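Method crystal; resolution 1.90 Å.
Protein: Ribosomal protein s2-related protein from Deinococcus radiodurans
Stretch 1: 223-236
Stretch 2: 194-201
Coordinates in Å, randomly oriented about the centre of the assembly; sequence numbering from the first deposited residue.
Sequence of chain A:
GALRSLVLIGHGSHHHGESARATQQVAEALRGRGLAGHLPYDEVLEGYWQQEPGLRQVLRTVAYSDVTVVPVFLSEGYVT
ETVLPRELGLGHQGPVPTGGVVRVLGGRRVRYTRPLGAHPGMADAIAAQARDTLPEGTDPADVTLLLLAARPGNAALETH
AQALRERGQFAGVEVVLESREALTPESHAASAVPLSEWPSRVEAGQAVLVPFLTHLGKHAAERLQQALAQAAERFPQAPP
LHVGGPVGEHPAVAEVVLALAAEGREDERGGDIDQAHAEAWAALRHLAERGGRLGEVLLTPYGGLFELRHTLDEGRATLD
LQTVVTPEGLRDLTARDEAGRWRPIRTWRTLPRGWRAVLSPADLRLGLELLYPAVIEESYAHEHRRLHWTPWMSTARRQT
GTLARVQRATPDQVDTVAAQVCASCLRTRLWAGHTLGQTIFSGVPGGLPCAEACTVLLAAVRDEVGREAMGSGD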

# COMPACT_ATOMS: atom_id res chain seq x y z
N ARG A 223 3.83 29.14 10.52
CA ARG A 223 3.31 29.80 11.73
C ARG A 223 4.31 30.79 12.37
O ARG A 223 3.91 31.79 12.99
CB ARG A 223 2.83 28.74 12.73
CG ARG A 223 1.77 27.80 12.20
CD ARG A 223 1.09 27.05 13.31
NE ARG A 223 0.59 27.98 14.33
CZ ARG A 223 -0.10 29.08 14.07
NH2 ARG A 223 -0.49 29.86 15.08
N LEU A 224 5.59 30.50 12.22
CA LEU A 224 6.65 31.37 12.71
C LEU A 224 6.75 32.57 11.79
O LEU A 224 6.79 33.69 12.27
CB LEU A 224 7.98 30.56 12.88
CG LEU A 224 9.43 31.04 12.69
CD1 LEU A 224 9.62 32.53 12.87
CD2 LEU A 224 10.38 30.26 13.57
N GLN A 225 6.71 32.33 10.48
CA GLN A 225 6.62 33.41 9.52
C GLN A 225 5.39 34.31 9.71
O GLN A 225 5.53 35.49 9.67
CB GLN A 225 6.67 32.90 8.08
CG GLN A 225 8.01 32.43 7.70
CD GLN A 225 9.06 33.51 7.89
OE1 GLN A 225 8.85 34.66 7.46
NE2 GLN A 225 10.19 33.15 8.51
N GLN A 226 4.27 33.66 9.99
CA GLN A 226 3.00 34.33 10.30
C GLN A 226 3.12 35.25 11.51
O GLN A 226 2.61 36.36 11.51
CB GLN A 226 1.89 33.26 10.55
CD GLN A 226 0.93 31.22 9.34
OE1 GLN A 226 -0.18 31.30 9.85
NE2 GLN A 226 0.92 30.58 8.18
N ALA A 227 3.79 34.76 12.53
CA ALA A 227 3.92 35.53 13.79
C ALA A 227 4.81 36.77 13.58
O ALA A 227 4.61 37.84 14.17
CB ALA A 227 4.51 34.67 14.89
N LEU A 228 5.85 36.56 12.80
CA LEU A 228 6.81 37.60 12.47
C LEU A 228 6.14 38.74 11.63
O LEU A 228 6.54 39.89 11.71
CB LEU A 228 8.05 37.00 11.76
CG LEU A 228 9.04 36.16 12.59
CD1 LEU A 228 10.23 35.76 11.74
CD2 LEU A 228 9.54 36.91 13.80
N ALA A 229 5.17 38.38 10.80
CA ALA A 229 4.37 39.36 10.01
C ALA A 229 3.47 40.19 10.88
O ALA A 229 3.30 41.38 10.66
CB ALA A 229 3.53 38.62 9.01
N GLN A 230 2.86 39.56 11.87
CA GLN A 230 2.08 40.24 12.87
C GLN A 230 2.93 41.14 13.72
O GLN A 230 2.51 42.25 13.94
CB GLN A 230 1.36 39.26 13.78
CG GLN A 230 0.28 38.52 13.08
CD GLN A 230 -0.21 37.32 13.87
OE1 GLN A 230 0.14 37.13 15.06
NE2 GLN A 230 -1.08 36.50 13.23
N ALA A 231 4.08 40.68 14.22
CA ALA A 231 4.98 41.58 14.94
C ALA A 231 5.33 42.81 14.09
O ALA A 231 5.34 43.94 14.57
CB ALA A 231 6.24 40.87 15.34
N ALA A 232 5.66 42.58 12.82
CA ALA A 232 6.11 43.70 11.96
C ALA A 232 5.00 44.79 11.78
O ALA A 232 5.31 46.00 11.76
CB ALA A 232 6.63 43.17 10.59
N GLU A 233 3.72 44.39 11.70
CA GLU A 233 2.61 45.37 11.63
C GLU A 233 2.34 46.07 12.92
O GLU A 233 2.03 47.25 12.92
CB GLU A 233 1.26 44.75 11.25
CG GLU A 233 1.19 43.90 10.06
CD GLU A 233 -0.22 43.31 9.86
OE1 GLU A 233 -1.00 43.14 10.87
OE2 GLU A 233 -0.51 42.95 8.70
N ARG A 234 2.30 45.33 14.01
CA ARG A 234 2.00 45.87 15.30
C ARG A 234 3.10 46.78 15.74
O ARG A 234 2.88 47.63 16.59
CB ARG A 234 1.85 44.77 16.33
CG ARG A 234 0.65 43.97 16.18
CD ARG A 234 0.78 42.70 17.01
NE ARG A 234 -0.18 41.69 16.58
CZ ARG A 234 -0.40 40.55 17.21
NH1 ARG A 234 0.29 40.26 18.29
NH2 ARG A 234 -1.28 39.68 16.71
N PHE A 235 4.30 46.61 15.18
CA PHE A 235 5.52 47.28 15.67
C PHE A 235 6.30 47.70 14.47
O PHE A 235 7.39 47.16 14.19
CB PHE A 235 6.40 46.33 16.53
CG PHE A 235 5.77 45.87 17.86
CD1 PHE A 235 6.01 46.56 19.05
CD2 PHE A 235 5.03 44.70 17.92
CE1 PHE A 235 5.49 46.08 20.27
CE2 PHE A 235 4.50 44.24 19.11
CZ PHE A 235 4.74 44.91 20.28
N PRO A 236 5.77 48.69 13.71
CA PRO A 236 6.40 49.12 12.47
C PRO A 236 7.81 49.68 12.75
O PRO A 236 8.64 49.66 11.88
CB PRO A 236 5.44 50.23 11.94
CG PRO A 236 4.59 50.63 13.13
CD PRO A 236 4.51 49.45 14.00
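Stretch 2 194-201: PLSEWPSR

The apolar centre is built on two alanines one helical turn apart, Ala227 and Ala231. Both point their CB atoms toward stretch 2. The CA-to-CB bond of Leu195 (chi1 t, chi2 p) points toward the helix. Leu195 CD2 lies 3.8 Å from Ala227 CB and 3.8 Å from Leu224 CD1, and Leu195 CD1 lies 3.9 Å from Leu228 CD2. Leu224 and Leu228 start out sideways, but their ends come nearer to stretch 2.

Trp198 (chi1 p) continues this surface. Trp198 CD1 is 3.4 Å from Ala231 CB and 3.8 Å from Leu228 CD2. The indole nitrogen is not left without a partner: a water accepts a hydrogen bond from Trp198 NE1 at 3.0 Å and donates one to Leu228 O at 2.6 Å. The water thus links the indole to the helix backbone.

Stretch 2 makes this contact through a short 3-10 segment, residues 195-200. It packs on a helix that begins before stretch 1 and runs to Arg234. The register gives the direction. Ser196 lies nearest Ala227, with CA atoms 4.5 Å apart, and Pro199 lies nearest Phe235, with CA atoms 6.8 Å apart. Both stretches therefore advance the same way along the contact, which buries 559 Å² in all.

The two backbones come closest to each other around Ser196. Ser196 CA makes a CA-H...O contact with Ala227 O at 3.4 Å, and Ser196 O receives another from Ala231 CA at 3.2 Å. Ala231 N keeps its helical hydrogen bond to Ala227 O at 2.9 Å.

Further along, Pro199 CD lies 3.9 Å from Ala231 CB, and Pro199 CG lies 3.7 Å from Phe235 CB. Phe235 is the first residue to leave helical phi/psi. The CA-to-CB bond of Phe235 (chi1 m) points toward stretch 2. Pro199 CB sits over one face of the Phe235 ring, in a CH-pi contact 4.1 Å from the ring centroid. Ser200 borders the same ring, with Ser200 CB 4.0 Å from Phe235 CZ. Ser200 OG donates to Glu197 O at 2.7 Å, a bond within stretch 2.

The polar edge is formed by Glu197 and Arg234. The CA-to-CB bond of Glu197 points away from the helix, but the end of its side chain comes nearer. Glu197 OE1 forms a salt bridge with Arg234 NH1 at 2.6 Å. The hydrogen bond within it is weak, with an angle of 121°. Glu197 OE2 lies 3.5 Å from Phe235 CZ, at the ring edge.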

# COMPACT_ATOMS: atom_id res chain seq x y z
N PRO A 194 4.19 36.17 23.28
CA PRO A 194 4.24 35.43 22.02
C PRO A 194 5.27 36.06 21.13
O PRO A 194 5.66 37.22 21.33
CB PRO A 194 2.84 35.60 21.44
CG PRO A 194 1.99 36.11 22.59
CD PRO A 194 2.91 36.87 23.48
N LEU A 195 5.76 35.28 20.19
CA LEU A 195 6.66 35.80 19.16
C LEU A 195 6.06 36.96 18.35
O LEU A 195 6.79 37.82 17.88
CB LEU A 195 7.01 34.63 18.22
CG LEU A 195 7.87 34.92 17.01
CD1 LEU A 195 9.22 35.44 17.38
CD2 LEU A 195 8.01 33.68 16.12
N SER A 196 4.73 36.96 18.17
CA SER A 196 4.02 38.04 17.47
C SER A 196 4.10 39.39 18.23
O SER A 196 3.78 40.42 17.69
CB SER A 196 2.58 37.61 17.19
OG SER A 196 1.88 37.54 18.40
N GLU A 197 4.61 39.38 19.46
CA GLU A 197 4.85 40.55 20.23
C GLU A 197 6.36 40.77 20.52
O GLU A 197 6.74 41.51 21.43
CB GLU A 197 4.12 40.38 21.56
CG GLU A 197 2.60 40.24 21.46
CD GLU A 197 1.94 41.57 21.14
OE1 GLU A 197 0.91 41.58 20.42
OE2 GLU A 197 2.46 42.62 21.61
N TRP A 198 7.24 40.16 19.75
CA TRP A 198 8.68 40.15 20.14
C TRP A 198 9.35 41.52 20.33
O TRP A 198 10.20 41.65 21.20
CB TRP A 198 9.53 39.28 19.17
CG TRP A 198 9.77 39.82 17.79
CD1 TRP A 198 9.10 39.46 16.65
CD2 TRP A 198 10.78 40.75 17.38
NE1 TRP A 198 9.59 40.15 15.56
CE2 TRP A 198 10.62 40.95 15.98
CE3 TRP A 198 11.73 41.52 18.06
CZ2 TRP A 198 11.40 41.87 15.25
CZ3 TRP A 198 12.50 42.41 17.34
CH2 TRP A 198 12.33 42.60 15.95
N PRO A 199 9.04 42.52 19.49
CA PRO A 199 9.70 43.82 19.70
C PRO A 199 9.39 44.48 21.09
O PRO A 199 10.16 45.32 21.54
CB PRO A 199 9.21 44.65 18.51
CG PRO A 199 8.70 43.62 17.49
CD PRO A 199 8.13 42.57 18.33
N SER A 200 8.30 44.07 21.76
CA SER A 200 8.01 44.50 23.13
C SER A 200 9.08 44.07 24.15
O SER A 200 9.08 44.56 25.30
CB SER A 200 6.68 43.91 23.59
OG SER A 200 6.76 42.53 23.89
N ARG A 201 9.98 43.17 23.73
CA ARG A 201 11.01 42.65 24.62
C ARG A 201 12.42 42.98 24.14
O ARG A 201 13.38 42.38 24.58
CB ARG A 201 10.83 41.12 24.78
CG ARG A 201 9.72 40.71 25.76
CD ARG A 201 10.03 41.23 27.22
NE ARG A 201 9.05 40.67 28.16
CZ ARG A 201 7.83 41.17 28.34
NH1 ARG A 201 7.47 42.25 27.66
NH2 ARG A 201 6.97 40.58 29.17
O HOH W 1 8.85 40.65 12.74